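Sso-CP2 metallo-carboxypetidase (Sulfolobus solfataricus, PDB 4MMO) probably acts as a zinc-dependent carboxypeptidase of the M20 family, removing residues from the C-terminal end of peptides. Local coordinates at residues Y6-I9 with E10-K14; G107-M110 with A111-A115; I92-D95 with R96-R100; N29-K32 with E33-K37. One frame throughout, in Å; residues are numbered along the deposited sequence.

How the contacts relate
All four contacts are local, each formed between consecutive segments, so none closes a long loop; in chain order they follow as 1, 4, 3 and 2, without nesting or crossing. Contact 1 lies on the N-terminal helix 3-12 and is the hub. Contact 4, on the next helix, 24-39, meets it through Y30, F11 and E10. Contact 3 closes the hairpin of strands 91-93 and 96-98, whose I97 rests on L8, I9 and L12. Contact 2, on helix 102-121, touches contact 1 through M110 and F114 and contact 4 through L109 and L113. Contacts 3 and 4 do not touch, their nearest atoms lying about 12 Å apart.

Contact 1. Residues Y6-I9 with E10-K14; sequences YTLI and EFLKK
Different first torsions bring L8 and L12 together one helical turn apart. In L8, CG stands anti to the backbone N (chi1 169°), which sends the branch forward along the helix, while in L12 CG lies beside the backbone N (chi1 -75°) and reaches back. CD1 of L8 thereby comes to 3.8 Å from CG of L12. The same L12 CG also lies 3.3 Å from the carbonyl O of L8, the atom that accepts the L12 backbone N at 2.8 Å. Were L12 an alanine, CD1 of L8 would probably lose its apolar partner one turn on, and a gap is likely to open against I97. On the adjoining flank, the extended chain of K13 runs past I9, its CE 3.8 Å from I9 CG2, so the aliphatic part of the lysine lies against the isoleucine's methyl. Backbone bonds from E10 N to Y6 O (3.0 Å) and from F11 N to T7 O (2.9 Å) continue the alpha-helical pattern. The bond from K13 N to I9 O is weak, bent to 134° at the donor hydrogen. The helix is wedged between three elements: L8, I9 and L12 pack on I97 of strand 96-98, T7 and F11 meet M110 of helix 102-121, and T7 and F11 also touch T34 and T27 of helix 24-39.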
loop_
_atom_site.group_PDB
_atom_site.type_symbol
_atom_site.label_atom_id
_atom_site.label_comp_id
_atom_site.label_asym_id
_atom_site.label_seq_id
_atom_site.Cartn_x
_atom_site.Cartn_y
_atom_site.Cartn_z
ATOM N N TYR A 6 8.028 -21.204 37.532
ATOM C CA TYR A 6 9.116 -20.241 37.641
ATOM C C TYR A 6 9.990 -20.243 36.394
ATOM O O TYR A 6 10.354 -19.182 35.881
ATOM C CB TYR A 6 9.978 -20.535 38.871
ATOM C CG TYR A 6 11.301 -19.798 38.878
ATOM C CD1 TYR A 6 11.380 -18.475 39.300
ATOM C CD2 TYR A 6 12.469 -20.422 38.461
ATOM C CE1 TYR A 6 12.586 -17.798 39.306
ATOM C CE2 TYR A 6 13.679 -19.752 38.462
ATOM C CZ TYR A 6 13.731 -18.441 38.886
ATOM O OH TYR A 6 14.934 -17.771 38.889
ATOM N N THR A 7 10.321 -21.432 35.901
ATOM C CA THR A 7 11.199 -21.539 34.744
ATOM C C THR A 7 10.507 -21.007 33.492
ATOM O O THR A 7 11.146 -20.385 32.640
ATOM C CB THR A 7 11.662 -22.985 34.524
ATOM O OG1 THR A 7 12.307 -23.454 35.712
ATOM C CG2 THR A 7 12.645 -23.073 33.356
ATOM N N LEU A 8 9.203 -21.237 33.386
ATOM C CA LEU A 8 8.447 -20.734 32.246
ATOM C C LEU A 8 8.476 -19.206 32.232
ATOM O O LEU A 8 8.712 -18.600 31.186
ATOM C CB LEU A 8 7.003 -21.247 32.274
ATOM C CG LEU A 8 6.035 -20.590 31.284
ATOM C CD1 LEU A 8 6.538 -20.722 29.853
ATOM C CD2 LEU A 8 4.645 -21.190 31.423
ATOM N N ILE A 9 8.236 -18.597 33.393
ATOM C CA ILE A 9 8.274 -17.139 33.540
ATOM C C ILE A 9 9.634 -16.597 33.118
ATOM O O ILE A 9 9.723 -15.625 32.371
ATOM C CB ILE A 9 8.003 -16.708 35.006
ATOM C CG1 ILE A 9 6.595 -17.120 35.444
ATOM C CG2 ILE A 9 8.191 -15.196 35.186
ATOM C CD1 ILE A 9 5.469 -16.411 34.718
ATOM N N GLU A 10 10.690 -17.233 33.612
ATOM C CA GLU A 10 12.057 -16.860 33.268
ATOM C C GLU A 10 12.268 -16.915 31.752
ATOM O O GLU A 10 12.869 -16.017 31.168
ATOM C CB GLU A 10 13.028 -17.802 33.981
ATOM C CG GLU A 10 14.495 -17.528 33.743
ATOM C CD GLU A 10 15.385 -18.503 34.494
ATOM O OE1 GLU A 10 15.117 -19.725 34.428
ATOM O OE2 GLU A 10 16.343 -18.050 35.156
ATOM N N PHE A 11 11.758 -17.974 31.127
ATOM C CA PHE A 11 11.869 -18.172 29.683
ATOM C C PHE A 11 11.133 -17.059 28.943
ATOM O O PHE A 11 11.648 -16.480 27.979
ATOM C CB PHE A 11 11.249 -19.533 29.319
ATOM C CG PHE A 11 11.552 -20.017 27.916
ATOM C CD1 PHE A 11 12.647 -19.553 27.204
ATOM C CD2 PHE A 11 10.725 -20.965 27.316
ATOM C CE1 PHE A 11 12.913 -20.020 25.922
ATOM C CE2 PHE A 11 10.986 -21.436 26.039
ATOM C CZ PHE A 11 12.078 -20.960 25.340
ATOM N N LEU A 12 9.925 -16.767 29.411
ATOM C CA LEU A 12 9.046 -15.796 28.767
ATOM C C LEU A 12 9.568 -14.360 28.860
ATOM O O LEU A 12 9.234 -13.519 28.026
ATOM C CB LEU A 12 7.652 -15.868 29.391
ATOM C CG LEU A 12 6.774 -17.066 29.006
ATOM C CD1 LEU A 12 5.511 -17.095 29.853
ATOM C CD2 LEU A 12 6.412 -17.019 27.530
ATOM N N LYS A 13 10.378 -14.077 29.875
ATOM C CA LYS A 13 10.899 -12.730 30.070
ATOM C C LYS A 13 12.003 -12.410 29.072
ATOM O O LYS A 13 12.356 -11.248 28.886
ATOM C CB LYS A 13 11.419 -12.553 31.496
ATOM C CG LYS A 13 10.331 -12.308 32.525
ATOM C CD LYS A 13 10.901 -12.361 33.930
ATOM C CE LYS A 13 9.902 -11.864 34.960
ATOM N NZ LYS A 13 10.407 -12.052 36.349
ATOM N N LYS A 14 12.545 -13.440 28.434
ATOM C CA LYS A 14 13.596 -13.242 27.446
ATOM C C LYS A 14 12.994 -13.003 26.068
ATOM O O LYS A 14 12.359 -13.895 25.509
ATOM C CB LYS A 14 14.532 -14.445 27.396
ATOM C CG LYS A 14 15.143 -14.803 28.736
ATOM C CD LYS A 14 16.480 -15.504 28.570
ATOM C CE LYS A 14 17.037 -15.955 29.910
ATOM N NZ LYS A 14 17.096 -14.845 30.902
#

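Contact 2. Residues G107-M110 with A111-A115; sequences GTLM and ARLFA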
loop_
_atom_site.group_PDB
_atom_site.type_symbol
_atom_site.label_atom_id
_atom_site.label_comp_id
_atom_site.label_asym_id
_atom_site.label_seq_id
_atom_site.Cartn_x
_atom_site.Cartn_y
_atom_site.Cartn_z
ATOM N N GLY A 107 5.373 -21.725 26.055
ATOM C CA GLY A 107 4.643 -22.459 27.074
ATOM C C GLY A 107 4.572 -23.941 26.735
ATOM O O GLY A 107 4.874 -24.801 27.564
ATOM N N THR A 108 4.192 -24.235 25.496
ATOM C CA THR A 108 4.102 -25.617 25.027
ATOM C C THR A 108 5.484 -26.256 24.992
ATOM O O THR A 108 5.638 -27.437 25.296
ATOM C CB THR A 108 3.470 -25.687 23.626
ATOM O OG1 THR A 108 2.185 -25.056 23.653
ATOM C CG2 THR A 108 3.315 -27.136 23.160
ATOM N N LEU A 109 6.492 -25.468 24.633
ATOM C CA LEU A 109 7.859 -25.973 24.548
ATOM C C LEU A 109 8.338 -26.406 25.923
ATOM O O LEU A 109 8.974 -27.451 26.071
ATOM C CB LEU A 109 8.792 -24.900 23.972
ATOM C CG LEU A 109 10.260 -25.250 23.689
ATOM C CD1 LEU A 109 10.842 -24.228 22.717
ATOM C CD2 LEU A 109 11.131 -25.285 24.941
ATOM N N MET A 110 8.021 -25.598 26.927
ATOM C CA MET A 110 8.538 -25.803 28.275
ATOM C C MET A 110 7.754 -26.898 28.998
ATOM O O MET A 110 8.322 -27.663 29.780
ATOM C CB MET A 110 8.467 -24.495 29.069
ATOM C CG MET A 110 9.129 -24.552 30.433
ATOM S SD MET A 110 10.905 -24.833 30.352
ATOM C CE MET A 110 11.462 -23.333 29.550
ATOM N N ALA A 111 6.451 -26.957 28.739
ATOM C CA ALA A 111 5.607 -28.008 29.295
ATOM C C ALA A 111 6.173 -29.372 28.926
ATOM O O ALA A 111 6.376 -30.225 29.790
ATOM C CB ALA A 111 4.178 -27.872 28.790
ATOM N N ARG A 112 6.457 -29.558 27.640
ATOM C CA ARG A 112 6.997 -30.819 27.147
ATOM C C ARG A 112 8.305 -31.175 27.846
ATOM O O ARG A 112 8.539 -32.337 28.179
ATOM C CB ARG A 112 7.222 -30.751 25.638
ATOM C CG ARG A 112 5.946 -30.647 24.828
ATOM C CD ARG A 112 6.246 -30.539 23.347
ATOM N NE ARG A 112 5.028 -30.557 22.542
ATOM C CZ ARG A 112 5.004 -30.445 21.218
ATOM N NH1 ARG A 112 6.133 -30.303 20.539
ATOM N NH2 ARG A 112 3.847 -30.470 20.573
ATOM N N LEU A 113 9.149 -30.170 28.068
ATOM C CA LEU A 113 10.436 -30.373 28.735
ATOM C C LEU A 113 10.257 -30.881 30.159
ATOM O O LEU A 113 10.978 -31.772 30.604
ATOM C CB LEU A 113 11.237 -29.068 28.774
ATOM C CG LEU A 113 12.359 -28.873 27.755
ATOM C CD1 LEU A 113 13.002 -27.507 27.962
ATOM C CD2 LEU A 113 13.411 -29.963 27.861
ATOM N N PHE A 114 9.304 -30.299 30.877
ATOM C CA PHE A 114 9.071 -30.682 32.257
ATOM C C PHE A 114 8.385 -32.051 32.351
ATOM O O PHE A 114 8.586 -32.775 33.323
ATOM C CB PHE A 114 8.282 -29.599 32.994
ATOM C CG PHE A 114 9.152 -28.504 33.550
ATOM C CD1 PHE A 114 9.900 -28.718 34.697
ATOM C CD2 PHE A 114 9.243 -27.274 32.915
ATOM C CE1 PHE A 114 10.712 -27.725 35.208
ATOM C CE2 PHE A 114 10.054 -26.276 33.424
ATOM C CZ PHE A 114 10.789 -26.502 34.570
ATOM N N ALA A 115 7.602 -32.412 31.338
ATOM C CA ALA A 115 7.023 -33.752 31.276
ATOM C C ALA A 115 8.138 -34.786 31.167
ATOM O O ALA A 115 8.149 -35.776 31.895
ATOM C CB ALA A 115 6.070 -33.877 30.099
#
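M110 and F114 form a Met-aromatic contact at the apolar centre of this helical turn. The methionine bends at chi2 (64°) and chi3, curling its thioether beside the phenylalanine: SD is 3.5 Å from CE2 of F114 and approaches the ring obliquely, 66° off its normal. M110 CG sits at the ring edge, in its plane. SD also reaches L113, whose CD1 lies 4.2 Å both from M110 SD and from CD2 of L109; the two leucines run alongside each other and point the same way. Farther round the helix, CG2 of T108 lies over one face of the R112 guanidinium, 3.9 Å from NE. That NE is buried with no polar partner in the model, whereas NH1 of R112 bonds to the carbonyl O of M162, next in sequence to the zinc ligand E163. R112 N bonds to T108 O at 3.3 Å, and T108 OG1 bonds to the backbone N of A401. Helix 102-121 is enclosed on several sides: F114 packs on T7 of helix 3-12, L109 and L113 on L31 and V35 of helix 24-39 and on Y133 of strand 128-134, and A111 on I424 of helix 417-433.

Contact 3. Residues I92-D95 with R96-R100; sequences IEND and RIYAR
A beta hairpin with a two-residue loop closes here between E93 and R96, with N94 and D95 at the corners of a type I' turn. Both corner residues have positive phi, N94 at 59°, the left-handed conformation such a turn demands. The tight part is a single backbone bond and its neighbours. E93 N donates to R96 O at 2.9 Å, nearly straight and in the carbonyl plane. Beside it, CA of I92 approaches the same oxygen at 3.3 Å in a CA-H...O contact, so R96 O is met by two donors from one strand. I92 and I97 then form a non-hydrogen-bonded antiparallel pair, their side chains on one face of the sheet; I97 is buried, and both isoleucines touch I417 of helix 417-433. The return bond is slacker: R96 N reaches E93 O at 3.1 Å but bends to 138° and arrives from above the carbonyl plane. The solvent side is looser still. N94 and D95 are exposed, and OD1 of N94 stays 3.9 Å from OH of Y98, with amide and ring planes almost perpendicular. On the other face, E93 OE1 forms a salt bridge with R85, which also makes a cation-pi contact with Y98, while R96 lies against N414 and K416 of strand 414-416. CG of R96, beside its backbone N, lies 3.4 Å from N94 O, and the chain runs on extended from there. Across the hairpin, E93 O sits in the plane of the Y98 ring at its edge, 3.4 Å from CE1.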
loop_
_atom_site.group_PDB
_atom_site.type_symbol
_atom_site.label_atom_id
_atom_site.label_comp_id
_atom_site.label_asym_id
_atom_site.label_seq_id
_atom_site.Cartn_x
_atom_site.Cartn_y
_atom_site.Cartn_z
ATOM N N ILE A 92 1.778 -12.197 35.987
ATOM C CA ILE A 92 0.732 -13.111 36.423
ATOM C C ILE A 92 -0.467 -12.313 36.912
ATOM O O ILE A 92 -0.342 -11.460 37.790
ATOM C CB ILE A 92 1.220 -14.048 37.543
ATOM C CG1 ILE A 92 2.394 -14.893 37.046
ATOM C CG2 ILE A 92 0.085 -14.957 38.009
ATOM C CD1 ILE A 92 3.101 -15.678 38.131
ATOM N N GLU A 93 -1.628 -12.595 36.336
ATOM C CA GLU A 93 -2.858 -11.930 36.730
ATOM C C GLU A 93 -4.053 -12.748 36.259
ATOM O O GLU A 93 -4.081 -13.219 35.123
ATOM C CB GLU A 93 -2.912 -10.519 36.145
ATOM C CG GLU A 93 -4.071 -9.680 36.663
ATOM C CD GLU A 93 -3.929 -8.205 36.336
ATOM O OE1 GLU A 93 -2.891 -7.811 35.764
ATOM O OE2 GLU A 93 -4.862 -7.437 36.655
ATOM N N ASN A 94 -5.034 -12.914 37.141
ATOM C CA ASN A 94 -6.213 -13.720 36.848
ATOM C C ASN A 94 -5.826 -15.158 36.519
ATOM O O ASN A 94 -6.403 -15.774 35.625
ATOM C CB ASN A 94 -7.008 -13.116 35.687
ATOM C CG ASN A 94 -7.124 -11.607 35.780
ATOM O OD1 ASN A 94 -6.800 -10.888 34.833
ATOM N ND2 ASN A 94 -7.585 -11.118 36.926
ATOM N N ASP A 95 -4.837 -15.680 37.241
ATOM C CA ASP A 95 -4.355 -17.044 37.038
ATOM C C ASP A 95 -3.905 -17.275 35.597
ATOM O O ASP A 95 -3.996 -18.390 35.072
ATOM C CB ASP A 95 -5.429 -18.063 37.434
ATOM C CG ASP A 95 -5.720 -18.051 38.922
ATOM O OD1 ASP A 95 -4.911 -18.615 39.690
ATOM O OD2 ASP A 95 -6.757 -17.481 39.325
ATOM N N ARG A 96 -3.419 -16.208 34.968
ATOM C CA ARG A 96 -2.911 -16.268 33.606
ATOM C C ARG A 96 -1.550 -15.597 33.541
ATOM O O ARG A 96 -1.248 -14.722 34.347
ATOM C CB ARG A 96 -3.870 -15.563 32.649
ATOM C CG ARG A 96 -5.207 -16.251 32.492
ATOM C CD ARG A 96 -6.109 -15.500 31.534
ATOM N NE ARG A 96 -7.442 -16.092 31.469
ATOM C CZ ARG A 96 -8.303 -15.902 30.474
ATOM N NH1 ARG A 96 -7.978 -15.139 29.438
ATOM N NH2 ARG A 96 -9.494 -16.485 30.512
ATOM N N ILE A 97 -0.734 -16.015 32.580
ATOM C CA ILE A 97 0.560 -15.394 32.336
ATOM C C ILE A 97 0.461 -14.567 31.066
ATOM O O ILE A 97 0.050 -15.079 30.032
ATOM C CB ILE A 97 1.667 -16.441 32.148
ATOM C CG1 ILE A 97 1.713 -17.394 33.341
ATOM C CG2 ILE A 97 3.022 -15.753 31.971
ATOM C CD1 ILE A 97 2.592 -18.600 33.110
ATOM N N TYR A 98 0.850 -13.297 31.145
ATOM C CA TYR A 98 0.743 -12.389 30.007
ATOM C C TYR A 98 2.106 -12.083 29.404
ATOM O O TYR A 98 2.899 -11.336 29.976
ATOM C CB TYR A 98 0.047 -11.091 30.425
ATOM C CG TYR A 98 -1.435 -11.262 30.655
ATOM C CD1 TYR A 98 -1.924 -11.676 31.886
ATOM C CD2 TYR A 98 -2.343 -11.022 29.636
ATOM C CE1 TYR A 98 -3.280 -11.841 32.098
ATOM C CE2 TYR A 98 -3.699 -11.185 29.835
ATOM C CZ TYR A 98 -4.164 -11.594 31.068
ATOM O OH TYR A 98 -5.515 -11.756 31.268
ATOM N N ALA A 99 2.370 -12.666 28.241
ATOM C CA ALA A 99 3.613 -12.416 27.529
ATOM C C ALA A 99 3.506 -12.859 26.077
ATOM O O ALA A 99 2.789 -13.811 25.761
ATOM C CB ALA A 99 4.763 -13.139 28.209
ATOM N N ARG A 100 4.205 -12.155 25.191
ATOM C CA ARG A 100 4.406 -12.646 23.835
ATOM C C ARG A 100 5.155 -13.970 23.931
ATOM O O ARG A 100 6.174 -14.065 24.617
ATOM C CB ARG A 100 5.198 -11.633 23.002
ATOM C CG ARG A 100 5.810 -12.180 21.708
ATOM C CD ARG A 100 4.761 -12.672 20.703
ATOM N NE ARG A 100 4.156 -11.586 19.934
ATOM C CZ ARG A 100 2.899 -11.158 20.050
ATOM N NH1 ARG A 100 2.051 -11.715 20.908
ATOM N NH2 ARG A 100 2.483 -10.158 19.287
#

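Contact 4. Residues N29-K32 with E33-K37; sequences NYLK and ETVEK
The ring of Y30 presents a face to the hydroxyl of T34, one turn farther along helix 24-39. OG1 of T34 hovers 3.2 Å above the ring plane, over its centre. Two torsions set this up: Y30 CG is anti to its own N (chi1 163°), swinging the ring forward along the helix, and T34 OG1 sits beside the backbone N (chi1 -57°), between ring and main chain. There it donates to Y30 O at 2.7 Å, from above the carbonyl plane, while T34 N reaches that oxygen, also at 2.7 Å, nearly along the C=O axis. Two bonds from one residue thus grip a single carbonyl, and the one from OG1 fixes the threonine's rotation. The far end of the ring is fixed as well, since Y30 OH bonds to E10 OE1 of helix 3-12. With a phenylalanine in place of Y30, the E10 carboxylate would probably be left without this hydroxyl and the ring's far end without its tie to helix 3-12. On another flank, E33 CG lies 3.2 Å from N29 O. K32 and E36 cross obliquely, NZ to OE2 4.5 Å, too far apart for a salt bridge, and OE2 of E36 instead accepts the backbone N of A43. Helix 24-39 thus lies between helix 3-12, which T34 meets at T7 and L31 at F11, and the sheet, where K32 and V35 touch A43 of strand 43-46 and L31 and V35 reach Y133 of strand 128-134.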
loop_
_atom_site.group_PDB
_atom_site.type_symbol
_atom_site.label_atom_id
_atom_site.label_comp_id
_atom_site.label_asym_id
_atom_site.label_seq_id
_atom_site.Cartn_x
_atom_site.Cartn_y
_atom_site.Cartn_z
ATOM N N ASN A 29 20.819 -19.724 23.998
ATOM C CA ASN A 29 21.827 -20.135 24.968
ATOM C C ASN A 29 21.208 -20.518 26.303
ATOM O O ASN A 29 21.621 -21.491 26.930
ATOM C CB ASN A 29 22.862 -19.028 25.178
ATOM C CG ASN A 29 24.126 -19.261 24.377
ATOM O OD1 ASN A 29 24.886 -20.188 24.656
ATOM N ND2 ASN A 29 24.356 -18.421 23.374
ATOM N N TYR A 30 20.228 -19.735 26.740
ATOM C CA TYR A 30 19.494 -20.038 27.955
ATOM C C TYR A 30 18.799 -21.384 27.783
ATOM O O TYR A 30 18.843 -22.241 28.667
ATOM C CB TYR A 30 18.464 -18.943 28.235
ATOM C CG TYR A 30 17.388 -19.349 29.215
ATOM C CD1 TYR A 30 17.577 -19.206 30.583
ATOM C CD2 TYR A 30 16.181 -19.879 28.771
ATOM C CE1 TYR A 30 16.593 -19.577 31.482
ATOM C CE2 TYR A 30 15.193 -20.255 29.664
ATOM C CZ TYR A 30 15.406 -20.104 31.017
ATOM O OH TYR A 30 14.426 -20.474 31.908
ATOM N N LEU A 31 18.171 -21.569 26.626
ATOM C CA LEU A 31 17.413 -22.787 26.363
ATOM C C LEU A 31 18.341 -23.993 26.387
ATOM O O LEU A 31 18.026 -25.004 27.009
ATOM C CB LEU A 31 16.668 -22.691 25.029
ATOM C CG LEU A 31 15.670 -23.812 24.713
ATOM C CD1 LEU A 31 14.631 -23.996 25.827
ATOM C CD2 LEU A 31 14.979 -23.523 23.388
ATOM N N LYS A 32 19.493 -23.880 25.734
ATOM C CA LYS A 32 20.488 -24.946 25.776
ATOM C C LYS A 32 20.836 -25.294 27.221
ATOM O O LYS A 32 20.818 -26.461 27.610
ATOM C CB LYS A 32 21.758 -24.540 25.026
ATOM C CG LYS A 32 22.908 -25.539 25.166
ATOM C CD LYS A 32 24.242 -24.945 24.751
ATOM C CE LYS A 32 25.391 -25.578 25.529
ATOM N NZ LYS A 32 26.566 -25.892 24.671
ATOM N N GLU A 33 21.154 -24.271 28.009
ATOM C CA GLU A 33 21.563 -24.466 29.396
ATOM C C GLU A 33 20.439 -25.075 30.216
ATOM O O GLU A 33 20.663 -25.957 31.042
ATOM C CB GLU A 33 21.988 -23.131 30.014
ATOM C CG GLU A 33 23.297 -22.585 29.459
ATOM C CD GLU A 33 23.510 -21.119 29.796
ATOM O OE1 GLU A 33 22.844 -20.611 30.723
ATOM O OE2 GLU A 33 24.343 -20.473 29.125
ATOM N N THR A 34 19.226 -24.592 29.979
ATOM C CA THR A 34 18.057 -25.057 30.701
ATOM C C THR A 34 17.773 -26.532 30.405
ATOM O O THR A 34 17.409 -27.291 31.301
ATOM C CB THR A 34 16.834 -24.209 30.334
ATOM O OG1 THR A 34 17.115 -22.830 30.611
ATOM C CG2 THR A 34 15.610 -24.646 31.123
ATOM N N VAL A 35 17.939 -26.935 29.148
ATOM C CA VAL A 35 17.726 -28.327 28.765
ATOM C C VAL A 35 18.684 -29.228 29.535
ATOM O O VAL A 35 18.277 -30.251 30.084
ATOM C CB VAL A 35 17.905 -28.532 27.240
ATOM C CG1 VAL A 35 18.012 -30.014 26.883
ATOM C CG2 VAL A 35 16.749 -27.902 26.483
ATOM N N GLU A 36 19.954 -28.837 29.577
ATOM C CA GLU A 36 20.973 -29.603 30.285
ATOM C C GLU A 36 20.665 -29.679 31.774
ATOM O O GLU A 36 20.815 -30.728 32.395
ATOM C CB GLU A 36 22.351 -28.974 30.072
ATOM C CG GLU A 36 22.812 -28.999 28.625
ATOM C CD GLU A 36 24.183 -28.389 28.432
ATOM O OE1 GLU A 36 24.491 -27.386 29.108
ATOM O OE2 GLU A 36 24.954 -28.915 27.603
ATOM N N LYS A 37 20.234 -28.558 32.342
ATOM C CA LYS A 37 19.894 -28.493 33.756
ATOM C C LYS A 37 18.755 -29.450 34.087
ATOM O O LYS A 37 18.855 -30.255 35.014
ATOM C CB LYS A 37 19.495 -27.065 34.133
ATOM C CG LYS A 37 19.067 -26.876 35.583
ATOM C CD LYS A 37 18.303 -25.573 35.754
ATOM C CE LYS A 37 17.761 -25.422 37.164
ATOM N NZ LYS A 37 18.841 -25.181 38.158
#